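Local structure of Exo beta-1,2-glucooligosaccharide sophorohydrolase (non-reducing end) (Parabacteroides distasonis ATCC 8503, 5Z06) at residues Asp19-Ser23 against Phe593-Tyr597; Tyr67-Gln71 against Arg108-Tyr114; Gln575-Tyr581 against Asp607-Met611. The protein hydrolyses linear beta-1,2-glucan and beta-1,2-glucooligosaccharides of four or more units from the non-reducing end, releasing the disaccharide sophorose. All blocks are in the same frame, centred on the assembly; numbering follows the deposited sequence.

Interaction 1: residues Asp19-Ser23 against Phe593-Tyr597; sequences DYFYS and FAWNY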
ATOM      1  N   ASP A  19       0.700  16.155 -14.480  1.00 26.88           N
ATOM      2  CA  ASP A  19       0.357  17.062 -13.414  1.00 27.88           C
ATOM      3  C   ASP A  19       0.408  16.354 -12.065  1.00 27.74           C
ATOM      4  O   ASP A  19       0.428  15.136 -11.999  1.00 27.92           O
ATOM      5  CB  ASP A  19      -1.044  17.627 -13.655  1.00 28.21           C
ATOM      6  CG  ASP A  19      -2.113  16.543 -13.784  1.00 29.15           C
ATOM      7  OD1 ASP A  19      -2.541  15.937 -12.783  1.00 32.09           O
ATOM      8  OD2 ASP A  19      -2.561  16.306 -14.908  1.00 32.30           O
ATOM      9  N   TYR A  20       0.403  17.149 -11.000  1.00 27.29           N
ATOM     10  CA  TYR A  20       0.710  16.667  -9.677  1.00 26.96           C
ATOM     11  C   TYR A  20      -0.512  16.792  -8.781  1.00 26.90           C
ATOM     12  O   TYR A  20      -1.006  17.892  -8.491  1.00 26.48           O
ATOM     13  CB  TYR A  20       1.899  17.406  -9.066  1.00 29.80           C
ATOM     14  CG  TYR A  20       2.322  16.765  -7.765  1.00 30.81           C
ATOM     15  CD1 TYR A  20       2.645  15.404  -7.722  1.00 31.56           C
ATOM     16  CD2 TYR A  20       2.344  17.484  -6.566  1.00 30.28           C
ATOM     17  CE1 TYR A  20       2.996  14.788  -6.534  1.00 30.92           C
ATOM     18  CE2 TYR A  20       2.719  16.864  -5.378  1.00 31.18           C
ATOM     19  CZ  TYR A  20       3.034  15.506  -5.379  1.00 29.99           C
ATOM     20  OH  TYR A  20       3.381  14.826  -4.244  1.00 31.15           O
ATOM     21  N   PHE A  21      -0.994  15.642  -8.346  1.00 25.07           N
ATOM     22  CA  PHE A  21      -2.241  15.578  -7.673  1.00 25.78           C
ATOM     23  C   PHE A  21      -2.212  16.474  -6.458  1.00 25.28           C
ATOM     24  O   PHE A  21      -3.129  17.239  -6.254  1.00 24.26           O
ATOM     25  CB  PHE A  21      -2.618  14.138  -7.267  1.00 26.34           C
ATOM     26  CG  PHE A  21      -3.852  14.110  -6.453  1.00 25.50           C
ATOM     27  CD1 PHE A  21      -5.080  14.089  -7.061  1.00 24.88           C
ATOM     28  CD2 PHE A  21      -3.787  14.227  -5.084  1.00 26.01           C
ATOM     29  CE1 PHE A  21      -6.240  14.138  -6.317  1.00 26.00           C
ATOM     30  CE2 PHE A  21      -4.943  14.287  -4.330  1.00 26.20           C
ATOM     31  CZ  PHE A  21      -6.172  14.233  -4.946  1.00 25.81           C
ATOM     32  N   TYR A  22      -1.137  16.397  -5.693  1.00 26.37           N
ATOM     33  CA  TYR A  22      -1.024  17.121  -4.429  1.00 28.10           C
ATOM     34  C   TYR A  22      -0.482  18.524  -4.636  1.00 28.52           C
ATOM     35  O   TYR A  22       0.509  18.917  -4.026  1.00 29.99           O
ATOM     36  CB  TYR A  22      -0.109  16.359  -3.494  1.00 28.43           C
ATOM     37  CG  TYR A  22      -0.677  15.035  -3.087  1.00 29.04           C
ATOM     38  CD1 TYR A  22      -1.681  14.957  -2.134  1.00 30.00           C
ATOM     39  CD2 TYR A  22      -0.223  13.862  -3.660  1.00 28.07           C
ATOM     40  CE1 TYR A  22      -2.206  13.734  -1.750  1.00 30.03           C
ATOM     41  CE2 TYR A  22      -0.750  12.646  -3.287  1.00 29.08           C
ATOM     42  CZ  TYR A  22      -1.718  12.588  -2.327  1.00 28.99           C
ATOM     43  OH  TYR A  22      -2.194  11.362  -1.989  1.00 31.13           O
ATOM     44  N   SER A  23      -1.135  19.264  -5.512  1.00 26.28           N
ATOM     45  CA  SER A  23      -0.822  20.647  -5.723  1.00 27.46           C
ATOM     46  C   SER A  23      -2.078  21.351  -6.141  1.00 28.23           C
ATOM     47  O   SER A  23      -3.074  20.742  -6.537  1.00 28.41           O
ATOM     48  CB  SER A  23       0.242  20.827  -6.796  1.00 26.10           C
ATOM     49  OG  SER A  23      -0.226  20.369  -8.037  1.00 24.91           O
ATOM     50  N   PHE A 593      -6.670   6.209  -0.429  1.00 30.33           N
ATOM     51  CA  PHE A 593      -6.727   7.106  -1.564  1.00 31.72           C
ATOM     52  C   PHE A 593      -5.925   8.345  -1.154  1.00 32.06           C
ATOM     53  O   PHE A 593      -5.000   8.232  -0.367  1.00 34.98           O
ATOM     54  CB  PHE A 593      -8.202   7.352  -1.943  1.00 31.54           C
ATOM     55  CG  PHE A 593      -8.423   8.180  -3.195  1.00 29.28           C
ATOM     56  CD1 PHE A 593      -7.575   8.074  -4.312  1.00 30.07           C
ATOM     57  CD2 PHE A 593      -9.491   9.096  -3.242  1.00 29.25           C
ATOM     58  CE1 PHE A 593      -7.796   8.845  -5.438  1.00 28.57           C
ATOM     59  CE2 PHE A 593      -9.700   9.886  -4.355  1.00 28.98           C
ATOM     60  CZ  PHE A 593      -8.857   9.747  -5.459  1.00 29.90           C
ATOM     61  N   ALA A 594      -6.287   9.514  -1.655  1.00 33.57           N
ATOM     62  CA  ALA A 594      -5.441  10.690  -1.620  1.00 36.36           C
ATOM     63  C   ALA A 594      -5.264  11.229  -0.204  1.00 34.42           C
ATOM     64  O   ALA A 594      -4.185  11.620   0.176  1.00 35.76           O
ATOM     65  CB  ALA A 594      -6.060  11.763  -2.499  1.00 35.98           C
ATOM     66  N   TRP A 595      -6.362  11.251   0.537  1.00 34.35           N
ATOM     67  CA  TRP A 595      -6.425  11.812   1.882  1.00 35.72           C
ATOM     68  C   TRP A 595      -6.967  10.885   2.959  1.00 35.78           C
ATOM     69  O   TRP A 595      -6.860  11.209   4.130  1.00 39.25           O
ATOM     70  CB  TRP A 595      -7.324  13.043   1.842  1.00 34.33           C
ATOM     71  CG  TRP A 595      -6.841  14.018   0.825  1.00 33.88           C
ATOM     72  CD1 TRP A 595      -7.378  14.258  -0.400  1.00 32.48           C
ATOM     73  CD2 TRP A 595      -5.700  14.858   0.943  1.00 31.44           C
ATOM     74  NE1 TRP A 595      -6.644  15.220  -1.052  1.00 32.27           N
ATOM     75  CE2 TRP A 595      -5.605  15.601  -0.251  1.00 31.60           C
ATOM     76  CE3 TRP A 595      -4.747  15.065   1.954  1.00 33.17           C
ATOM     77  CZ2 TRP A 595      -4.586  16.527  -0.482  1.00 32.99           C
ATOM     78  CZ3 TRP A 595      -3.724  15.983   1.726  1.00 33.56           C
ATOM     79  CH2 TRP A 595      -3.664  16.715   0.521  1.00 33.27           C
ATOM     80  N   ASN A 596      -7.569   9.767   2.579  1.00 35.93           N
ATOM     81  CA  ASN A 596      -8.238   8.901   3.545  1.00 36.77           C
ATOM     82  C   ASN A 596      -8.350   7.497   3.007  1.00 34.16           C
ATOM     83  O   ASN A 596      -8.147   7.243   1.810  1.00 32.64           O
ATOM     84  CB  ASN A 596      -9.648   9.412   3.837  1.00 38.70           C
ATOM     85  CG  ASN A 596     -10.434   9.684   2.563  1.00 43.39           C
ATOM     86  OD1 ASN A 596     -10.899   8.761   1.878  1.00 43.42           O
ATOM     87  ND2 ASN A 596     -10.569  10.964   2.225  1.00 44.64           N
ATOM     88  N   TYR A 597      -8.703   6.596   3.909  1.00 30.66           N
ATOM     89  CA  TYR A 597      -9.038   5.249   3.555  1.00 28.32           C
ATOM     90  C   TYR A 597     -10.399   5.268   2.889  1.00 28.12           C
ATOM     91  O   TYR A 597     -11.262   6.077   3.223  1.00 30.22           O
ATOM     92  CB  TYR A 597      -9.071   4.395   4.796  1.00 27.63           C
ATOM     93  CG  TYR A 597      -9.552   2.977   4.584  1.00 27.50           C
ATOM     94  CD1 TYR A 597      -8.701   1.999   4.032  1.00 26.58           C
ATOM     95  CD2 TYR A 597     -10.841   2.607   4.953  1.00 27.80           C
ATOM     96  CE1 TYR A 597      -9.135   0.690   3.873  1.00 27.67           C
ATOM     97  CE2 TYR A 597     -11.292   1.302   4.781  1.00 28.44           C
ATOM     98  CZ  TYR A 597     -10.431   0.342   4.262  1.00 26.83           C
ATOM     99  OH  TYR A 597     -10.873  -0.948   4.100  1.00 25.81           O
TER
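Tyr22 and Ala594 share the one hydrogen bond that joins these two loop segments. The phenol gives its proton to the backbone carbonyl, OH of Tyr22 standing 3.0 Å from O of Ala594, and it arrives in the carbonyl plane on a lone pair, with a C=O...O angle of 110°. The same hydroxyl is also hydrogen-bonded to the indole NE1 of Trp658, so two partners fix the end of the ring.

The aromatic contacts lie next to this bond. Tyr22 turns the CD1-CE1 edge of its ring to one face of the Trp595 six-membered ring in a T-shaped pair, with planes at 81° and CD1 of Tyr22 3.7 Å from CZ2 of Trp595. Phe21 meets the indole obliquely, its CE2 3.8 Å from NE1 of Trp595. Within its own segment, Phe21 rests CD2 over the centre of one Tyr22 face, completing a cluster of three aromatic residues. Tyr22 is the centre of an inverse gamma turn, just ahead of strand 23-28 of the N-terminal beta-sheet region. Its partners belong to a loop of the glucoamylase-like part of the chain, a family of the six-hairpin glycosidase clan, so the cluster sits where these two parts meet.

Replacing Tyr22 by a leucine would probably leave the Ala594 carbonyl and the Trp658 indole without their shared hydroxyl and the Trp595 face without the ring edge against it.

The methyl group of Ala594 adds apolar packing. CE2 of Phe21 approaches CB of Ala594 to 3.3 Å, Phe21 having been carried across with CG anti to the backbone N (chi1 174°). On the Ala594 side, the same methyl lies over the centre of the Phe593 ring.

Interaction 2: residues Tyr67-Gln71 against Arg108-Tyr114; sequences YSEIQ and RYADSTY
Glu69 and Arg108 face each other with their CA atoms 8.1 Å apart, too far for backbone pairing, because strand 155-161 runs between strands 65-71 and 104-109 and is antiparallel to both. The side chains therefore bridge a neighbour strand, passing over its small residues: Arg108 touches Ala156, while Tyr67 and Tyr114 touch Ala159.

The central link is a side-on salt bridge. NE of Arg108 bonds to OE2 of Glu69 at 2.6 Å, and NH2 of Arg108 to OE1 of Glu69 at 2.8 Å. Both approach on the syn side, somewhat out of the carboxylate plane, which lies 17° from that of the guanidinium. The Arg108 side chain runs out extended as far as CD, with CG anti to the backbone N, then bends at chi3 (54°), bringing NE as well as NH2 round to the carboxylate. Two residues further along the strand from Glu69, Gln71 sends NE2 to the anti side of OE1 of Glu69, 2.8 Å away.

A second chain of bonds runs through the tyrosines. OH of Tyr114 donates to OH of Tyr67 at 2.7 Å. OH of Tyr67 in turn donates to OE2 of Glu69, modelled so short (2.4 Å) that the exact length is doubtful. The two rings meet rim to rim with planes at 90°, while CG of Arg108 lies over one face of Tyr114. A type I turn from Tyr109 to Ser112, overlapped by an Asx turn in which OD1 of Asp111 takes the backbone N of Thr113, returns Tyr114 to this group.

OE1 of Glu69 thus receives two donors and OE2 the arginine NE, with the Tyr67 phenol as a very short fourth contact. Facing a guanidinium, the carboxylate is likely to remain ionised in this buried position over the sheet.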
ATOM      1  N   TYR A  67      -2.335  31.775  -7.283  1.00 36.49           N
ATOM      2  CA  TYR A  67      -2.014  31.025  -6.095  1.00 33.94           C
ATOM      3  C   TYR A  67      -1.567  29.636  -6.524  1.00 33.16           C
ATOM      4  O   TYR A  67      -2.158  29.026  -7.428  1.00 31.14           O
ATOM      5  CB  TYR A  67      -3.234  30.919  -5.200  1.00 33.41           C
ATOM      6  CG  TYR A  67      -2.957  30.112  -3.960  1.00 33.62           C
ATOM      7  CD1 TYR A  67      -2.213  30.650  -2.916  1.00 34.68           C
ATOM      8  CD2 TYR A  67      -3.409  28.791  -3.847  1.00 33.43           C
ATOM      9  CE1 TYR A  67      -1.936  29.900  -1.790  1.00 36.93           C
ATOM     10  CE2 TYR A  67      -3.141  28.034  -2.724  1.00 33.73           C
ATOM     11  CZ  TYR A  67      -2.412  28.585  -1.706  1.00 35.42           C
ATOM     12  OH  TYR A  67      -2.154  27.839  -0.605  1.00 36.15           O
ATOM     13  N   SER A  68      -0.526  29.147  -5.881  1.00 30.23           N
ATOM     14  CA  SER A  68      -0.179  27.766  -6.003  1.00 32.08           C
ATOM     15  C   SER A  68       0.193  27.228  -4.658  1.00 32.40           C
ATOM     16  O   SER A  68       0.675  27.961  -3.810  1.00 33.40           O
ATOM     17  CB  SER A  68       0.989  27.580  -6.946  1.00 32.18           C
ATOM     18  OG  SER A  68       1.131  26.213  -7.206  1.00 33.89           O
ATOM     19  N   GLU A  69      -0.047  25.937  -4.459  1.00 31.92           N
ATOM     20  CA  GLU A  69       0.522  25.259  -3.314  1.00 31.41           C
ATOM     21  C   GLU A  69       0.898  23.839  -3.643  1.00 31.99           C
ATOM     22  O   GLU A  69       0.251  23.190  -4.475  1.00 32.79           O
ATOM     23  CB  GLU A  69      -0.436  25.282  -2.136  1.00 30.50           C
ATOM     24  CG  GLU A  69      -1.759  24.608  -2.397  1.00 31.83           C
ATOM     25  CD  GLU A  69      -2.607  24.524  -1.145  1.00 33.70           C
ATOM     26  OE1 GLU A  69      -3.107  23.425  -0.843  1.00 31.82           O
ATOM     27  OE2 GLU A  69      -2.768  25.559  -0.456  1.00 32.18           O
ATOM     28  N   ILE A  70       1.944  23.375  -2.972  1.00 32.37           N
ATOM     29  CA  ILE A  70       2.416  22.025  -3.061  1.00 30.84           C
ATOM     30  C   ILE A  70       2.055  21.391  -1.727  1.00 30.98           C
ATOM     31  O   ILE A  70       2.574  21.775  -0.680  1.00 30.92           O
ATOM     32  CB  ILE A  70       3.920  21.983  -3.314  1.00 30.66           C
ATOM     33  CG1 ILE A  70       4.241  22.658  -4.644  1.00 31.57           C
ATOM     34  CG2 ILE A  70       4.407  20.546  -3.373  1.00 31.51           C
ATOM     35  CD1 ILE A  70       4.641  24.100  -4.527  1.00 33.77           C
ATOM     36  N   GLN A  71       1.168  20.415  -1.791  1.00 29.62           N
ATOM     37  CA  GLN A  71       0.584  19.808  -0.607  1.00 30.56           C
ATOM     38  C   GLN A  71       1.374  18.597  -0.141  1.00 32.30           C
ATOM     39  O   GLN A  71       1.769  17.725  -0.946  1.00 32.27           O
ATOM     40  CB  GLN A  71      -0.840  19.407  -0.884  1.00 29.91           C
ATOM     41  CG  GLN A  71      -1.748  20.574  -1.212  1.00 30.80           C
ATOM     42  CD  GLN A  71      -2.988  20.164  -1.977  1.00 30.78           C
ATOM     43  OE1 GLN A  71      -3.155  19.004  -2.327  1.00 32.17           O
ATOM     44  NE2 GLN A  71      -3.859  21.122  -2.249  1.00 28.56           N
ATOM     45  N   ARG A 108       1.034  26.904   4.246  1.00 35.31           N
ATOM     46  CA  ARG A 108      -0.355  26.840   4.585  1.00 36.45           C
ATOM     47  C   ARG A 108      -0.509  25.803   5.673  1.00 37.36           C
ATOM     48  O   ARG A 108      -0.019  24.679   5.522  1.00 35.59           O
ATOM     49  CB  ARG A 108      -1.228  26.455   3.395  1.00 36.85           C
ATOM     50  CG  ARG A 108      -2.713  26.525   3.746  1.00 37.56           C
ATOM     51  CD  ARG A 108      -3.682  26.205   2.616  1.00 36.99           C
ATOM     52  NE  ARG A 108      -3.425  24.915   1.996  1.00 38.07           N
ATOM     53  CZ  ARG A 108      -3.663  23.713   2.529  1.00 38.06           C
ATOM     54  NH1 ARG A 108      -4.142  23.558   3.762  1.00 38.65           N
ATOM     55  NH2 ARG A 108      -3.378  22.638   1.819  1.00 38.79           N
ATOM     56  N   TYR A 109      -1.212  26.190   6.744  1.00 34.82           N
ATOM     57  CA  TYR A 109      -1.519  25.296   7.844  1.00 37.83           C
ATOM     58  C   TYR A 109      -2.666  24.393   7.463  1.00 37.47           C
ATOM     59  O   TYR A 109      -3.402  24.684   6.509  1.00 39.60           O
ATOM     60  CB  TYR A 109      -1.869  26.063   9.132  1.00 39.16           C
ATOM     61  CG  TYR A 109      -0.704  26.831   9.722  1.00 39.81           C
ATOM     62  CD1 TYR A 109       0.348  26.165  10.357  1.00 42.40           C
ATOM     63  CD2 TYR A 109      -0.647  28.231   9.651  1.00 40.82           C
ATOM     64  CE1 TYR A 109       1.412  26.865  10.912  1.00 42.28           C
ATOM     65  CE2 TYR A 109       0.411  28.931  10.194  1.00 39.54           C
ATOM     66  CZ  TYR A 109       1.426  28.243  10.825  1.00 41.88           C
ATOM     67  OH  TYR A 109       2.464  28.931  11.354  1.00 45.67           O
ATOM     68  N   ALA A 110      -2.824  23.306   8.211  1.00 35.89           N
ATOM     69  CA  ALA A 110      -3.950  22.378   8.015  1.00 38.08           C
ATOM     70  C   ALA A 110      -5.327  23.054   8.130  1.00 38.82           C
ATOM     71  O   ALA A 110      -6.282  22.628   7.473  1.00 40.46           O
ATOM     72  CB  ALA A 110      -3.851  21.212   8.991  1.00 36.76           C
ATOM     73  N   ASP A 111      -5.416  24.110   8.943  1.00 41.06           N
ATOM     74  CA  ASP A 111      -6.655  24.909   9.078  1.00 42.49           C
ATOM     75  C   ASP A 111      -6.878  25.978   7.975  1.00 42.68           C
ATOM     76  O   ASP A 111      -7.829  26.757   8.056  1.00 43.69           O
ATOM     77  CB  ASP A 111      -6.772  25.525  10.503  1.00 43.21           C
ATOM     78  CG  ASP A 111      -5.735  26.638  10.797  1.00 45.51           C
ATOM     79  OD1 ASP A 111      -5.075  27.145   9.868  1.00 46.69           O
ATOM     80  OD2 ASP A 111      -5.576  27.014  11.981  1.00 46.56           O
ATOM     81  N   SER A 112      -5.997  26.018   6.970  1.00 41.30           N
ATOM     82  CA  SER A 112      -6.093  26.948   5.824  1.00 44.33           C
ATOM     83  C   SER A 112      -5.700  28.385   6.148  1.00 41.60           C
ATOM     84  O   SER A 112      -5.907  29.267   5.315  1.00 42.30           O
ATOM     85  CB  SER A 112      -7.475  26.935   5.149  1.00 43.35           C
ATOM     86  OG  SER A 112      -7.900  25.614   4.957  1.00 45.62           O
ATOM     87  N   THR A 113      -5.136  28.612   7.338  1.00 39.91           N
ATOM     88  CA  THR A 113      -4.444  29.851   7.628  1.00 40.14           C
ATOM     89  C   THR A 113      -3.017  29.655   7.179  1.00 39.51           C
ATOM     90  O   THR A 113      -2.561  28.531   6.915  1.00 38.69           O
ATOM     91  CB  THR A 113      -4.476  30.255   9.124  1.00 40.36           C
ATOM     92  OG1 THR A 113      -3.747  29.301   9.909  1.00 39.09           O
ATOM     93  CG2 THR A 113      -5.914  30.404   9.632  1.00 38.91           C
ATOM     94  N   TYR A 114      -2.313  30.766   7.110  1.00 38.88           N
ATOM     95  CA  TYR A 114      -1.005  30.812   6.514  1.00 39.28           C
ATOM     96  C   TYR A 114       0.011  31.413   7.447  1.00 41.48           C
ATOM     97  O   TYR A 114      -0.302  32.161   8.377  1.00 43.75           O
ATOM     98  CB  TYR A 114      -1.068  31.656   5.251  1.00 38.28           C
ATOM     99  CG  TYR A 114      -1.828  31.013   4.123  1.00 37.22           C
ATOM    100  CD1 TYR A 114      -3.219  31.080   4.059  1.00 37.30           C
ATOM    101  CD2 TYR A 114      -1.151  30.341   3.113  1.00 36.56           C
ATOM    102  CE1 TYR A 114      -3.907  30.497   3.017  1.00 37.86           C
ATOM    103  CE2 TYR A 114      -1.820  29.776   2.066  1.00 35.61           C
ATOM    104  CZ  TYR A 114      -3.186  29.845   2.024  1.00 37.19           C
ATOM    105  OH  TYR A 114      -3.814  29.258   0.977  1.00 37.32           O
TER

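Interaction 3: residues Gln575-Tyr581 against Asp607-Met611; sequences QGGYVGY and DNGTM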
ATOM      1  N   GLN A 575     -20.506   3.359 -14.970  1.00 28.29           N
ATOM      2  CA  GLN A 575     -21.503   4.398 -14.765  1.00 28.77           C
ATOM      3  C   GLN A 575     -20.859   5.753 -14.453  1.00 30.15           C
ATOM      4  O   GLN A 575     -21.341   6.785 -14.882  1.00 30.96           O
ATOM      5  CB  GLN A 575     -22.465   3.977 -13.636  1.00 29.76           C
ATOM      6  CG  GLN A 575     -21.824   3.829 -12.250  1.00 30.42           C
ATOM      7  CD  GLN A 575     -21.631   5.145 -11.523  1.00 31.90           C
ATOM      8  OE1 GLN A 575     -22.323   6.117 -11.802  1.00 31.33           O
ATOM      9  NE2 GLN A 575     -20.660   5.192 -10.600  1.00 32.57           N
ATOM     10  N   GLY A 576     -19.777   5.742 -13.675  1.00 30.27           N
ATOM     11  CA  GLY A 576     -19.111   6.963 -13.257  1.00 30.16           C
ATOM     12  C   GLY A 576     -18.295   7.678 -14.327  1.00 29.29           C
ATOM     13  O   GLY A 576     -17.807   8.758 -14.076  1.00 30.32           O
ATOM     14  N   GLY A 577     -18.131   7.071 -15.498  1.00 28.67           N
ATOM     15  CA  GLY A 577     -17.259   7.591 -16.547  1.00 27.11           C
ATOM     16  C   GLY A 577     -15.810   7.702 -16.102  1.00 26.76           C
ATOM     17  O   GLY A 577     -15.093   8.508 -16.631  1.00 28.09           O
ATOM     18  N   TYR A 578     -15.366   6.904 -15.134  1.00 25.89           N
ATOM     19  CA  TYR A 578     -14.012   7.036 -14.635  1.00 26.34           C
ATOM     20  C   TYR A 578     -13.049   6.575 -15.677  1.00 25.79           C
ATOM     21  O   TYR A 578     -13.313   5.618 -16.386  1.00 28.17           O
ATOM     22  CB  TYR A 578     -13.816   6.321 -13.305  1.00 26.94           C
ATOM     23  CG  TYR A 578     -14.725   6.941 -12.260  1.00 26.32           C
ATOM     24  CD1 TYR A 578     -14.645   8.314 -11.962  1.00 26.76           C
ATOM     25  CD2 TYR A 578     -15.680   6.184 -11.598  1.00 24.96           C
ATOM     26  CE1 TYR A 578     -15.503   8.909 -11.040  1.00 26.37           C
ATOM     27  CE2 TYR A 578     -16.537   6.776 -10.680  1.00 25.62           C
ATOM     28  CZ  TYR A 578     -16.441   8.133 -10.417  1.00 25.83           C
ATOM     29  OH  TYR A 578     -17.291   8.718  -9.530  1.00 29.58           O
ATOM     30  N   VAL A 579     -11.946   7.292 -15.798  1.00 26.23           N
ATOM     31  CA  VAL A 579     -10.995   7.032 -16.856  1.00 26.28           C
ATOM     32  C   VAL A 579     -10.350   5.659 -16.660  1.00 25.82           C
ATOM     33  O   VAL A 579      -9.960   5.315 -15.549  1.00 25.85           O
ATOM     34  CB  VAL A 579      -9.913   8.108 -16.905  1.00 26.66           C
ATOM     35  CG1 VAL A 579      -8.830   7.767 -17.953  1.00 27.48           C
ATOM     36  CG2 VAL A 579     -10.567   9.448 -17.236  1.00 28.45           C
ATOM     37  N   GLY A 580     -10.233   4.911 -17.756  1.00 25.11           N
ATOM     38  CA  GLY A 580      -9.535   3.635 -17.783  1.00 24.51           C
ATOM     39  C   GLY A 580     -10.288   2.398 -17.295  1.00 23.30           C
ATOM     40  O   GLY A 580      -9.789   1.288 -17.465  1.00 22.54           O
ATOM     41  N   TYR A 581     -11.451   2.569 -16.670  1.00 23.28           N
ATOM     42  CA  TYR A 581     -12.265   1.427 -16.217  1.00 25.67           C
ATOM     43  C   TYR A 581     -12.729   0.602 -17.411  1.00 27.42           C
ATOM     44  O   TYR A 581     -13.132   1.135 -18.427  1.00 25.92           O
ATOM     45  CB  TYR A 581     -13.514   1.896 -15.517  1.00 25.74           C
ATOM     46  CG  TYR A 581     -13.353   2.307 -14.088  1.00 25.48           C
ATOM     47  CD1 TYR A 581     -12.155   2.824 -13.597  1.00 26.01           C
ATOM     48  CD2 TYR A 581     -14.445   2.219 -13.220  1.00 25.01           C
ATOM     49  CE1 TYR A 581     -12.043   3.195 -12.273  1.00 25.46           C
ATOM     50  CE2 TYR A 581     -14.357   2.611 -11.908  1.00 24.37           C
ATOM     51  CZ  TYR A 581     -13.161   3.088 -11.438  1.00 23.95           C
ATOM     52  OH  TYR A 581     -13.079   3.472 -10.160  1.00 21.22           O
ATOM     53  N   ASP A 607     -17.470   4.527  -5.464  1.00 27.73           N
ATOM     54  CA  ASP A 607     -16.564   4.547  -6.617  1.00 26.75           C
ATOM     55  C   ASP A 607     -16.260   5.992  -6.976  1.00 27.39           C
ATOM     56  O   ASP A 607     -17.171   6.779  -7.184  1.00 26.49           O
ATOM     57  CB  ASP A 607     -17.225   3.847  -7.780  1.00 25.65           C
ATOM     58  CG  ASP A 607     -16.330   3.718  -8.971  1.00 25.87           C
ATOM     59  OD1 ASP A 607     -15.100   3.780  -8.807  1.00 24.83           O
ATOM     60  OD2 ASP A 607     -16.866   3.537 -10.085  1.00 28.70           O
ATOM     61  N   ASN A 608     -14.979   6.325  -7.050  1.00 28.03           N
ATOM     62  CA  ASN A 608     -14.549   7.672  -7.411  1.00 26.18           C
ATOM     63  C   ASN A 608     -13.406   7.626  -8.426  1.00 24.95           C
ATOM     64  O   ASN A 608     -12.673   8.595  -8.579  1.00 25.79           O
ATOM     65  CB  ASN A 608     -14.141   8.436  -6.148  1.00 25.24           C
ATOM     66  CG  ASN A 608     -13.025   7.744  -5.402  1.00 26.28           C
ATOM     67  OD1 ASN A 608     -12.394   6.812  -5.917  1.00 27.25           O
ATOM     68  ND2 ASN A 608     -12.776   8.180  -4.193  1.00 26.27           N
ATOM     69  N   GLY A 609     -13.265   6.512  -9.124  1.00 24.52           N
ATOM     70  CA  GLY A 609     -12.220   6.353 -10.140  1.00 26.20           C
ATOM     71  C   GLY A 609     -10.978   5.637  -9.666  1.00 24.81           C
ATOM     72  O   GLY A 609     -10.067   5.371 -10.453  1.00 23.32           O
ATOM     73  N   THR A 610     -10.969   5.295  -8.391  1.00 25.06           N
ATOM     74  CA  THR A 610      -9.814   4.694  -7.777  1.00 26.17           C
ATOM     75  C   THR A 610      -9.907   3.195  -7.869  1.00 26.81           C
ATOM     76  O   THR A 610     -10.854   2.599  -7.359  1.00 27.03           O
ATOM     77  CB  THR A 610      -9.744   5.047  -6.310  1.00 24.86           C
ATOM     78  OG1 THR A 610      -9.796   6.458  -6.204  1.00 25.33           O
ATOM     79  CG2 THR A 610      -8.464   4.497  -5.682  1.00 25.28           C
ATOM     80  N   MET A 611      -8.871   2.605  -8.458  1.00 27.09           N
ATOM     81  CA  MET A 611      -8.795   1.183  -8.669  1.00 27.55           C
ATOM     82  C   MET A 611      -7.556   0.647  -7.954  1.00 26.81           C
ATOM     83  O   MET A 611      -6.445   1.111  -8.201  1.00 27.92           O
ATOM     84  CB  MET A 611      -8.702   0.902 -10.163  1.00 27.15           C
ATOM     85  CG  MET A 611      -8.873  -0.572 -10.519  1.00 27.78           C
ATOM     86  SD  MET A 611     -10.469  -1.238 -10.019  1.00 28.48           S
ATOM     87  CE  MET A 611     -11.539  -0.276 -11.083  1.00 27.37           C
TER
HETATM   88  O   HOH W   1     -19.369   6.910  -8.682  1.00 27.18           O
HETATM   89  O   HOH W   2     -17.893   3.717 -12.894  1.00 21.77           O
HETATM   90  O   HOH W   3     -10.197   6.571 -12.952  1.00 25.74           O
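Tyr578 lies across the backbone of Asn608 and Gly609, its ring laid there with CG beside the backbone N and anti to the carbonyl carbon (chi1 -62°). CB of Tyr578 is 3.5 Å from CA of Gly609 and sits over the centre of the Tyr581 ring. CG of Tyr578 comes to 3.3 Å from CA of Gly609, which makes a CH-pi contact with this face, and CD1 adjoins CA and N of Gly609. Over the same face, C of Asn608 lies 3.6 Å from CE1 of Tyr578; CZ of Tyr578 is 3.6 Å from CA of Asn608. Along one edge CD2 and CE2 pass the Asp607 carboxylate, CD2 of Tyr578 3.3 Å from OD2 of Asp607. O of Gly576 takes the opposite face. OH of Tyr578 is hydrogen-bonded to a water 2.9 Å away; that water donates to O of Asp607 and accepts from NE2 of Gln575.

OH of Tyr581 donates to OD1 of Asp607 in a very short bond (2.5 Å as modelled), ring and carboxylate nearly coplanar, and CE of Met611 covers the face away from Tyr578. NE2 of Gln575 and OD2 of Asp607 are both also hydrogen-bonded to the Tyr570 hydroxyl. A CB on Gly609 would press on CD1 of Tyr578.

The type II turn from Tyr578 to Tyr581 packs against the Asx turn of Asn608, joining the loop after helix 556-573 to the short, weakly bonded edge strand 610-611 within the glucoamylase-like, six-hairpin-clan region.

Overall arrangement
From the N terminus, residues 19-23 come first, and their partner 593-597 lies 570 residues further on, so interaction 1 closes a loop spanning most of the chain. Interaction 2 opens and closes within that loop, tying together strands of the five-stranded sheet that the 19-23 segment leads into. Interaction 3 crosses interaction 1: 575-581 precedes 593-597, while 607-611 follows it. Interaction 1 adjoins both others, through a probable hydrogen bond from N of Gln71 to O of Tyr22 and through Phe593 packing on Asn608 and Thr610. Interactions 2 and 3 remain about 15 Å apart at their nearest atoms, one in the N-terminal sheet, the other in the glucoamylase-like region.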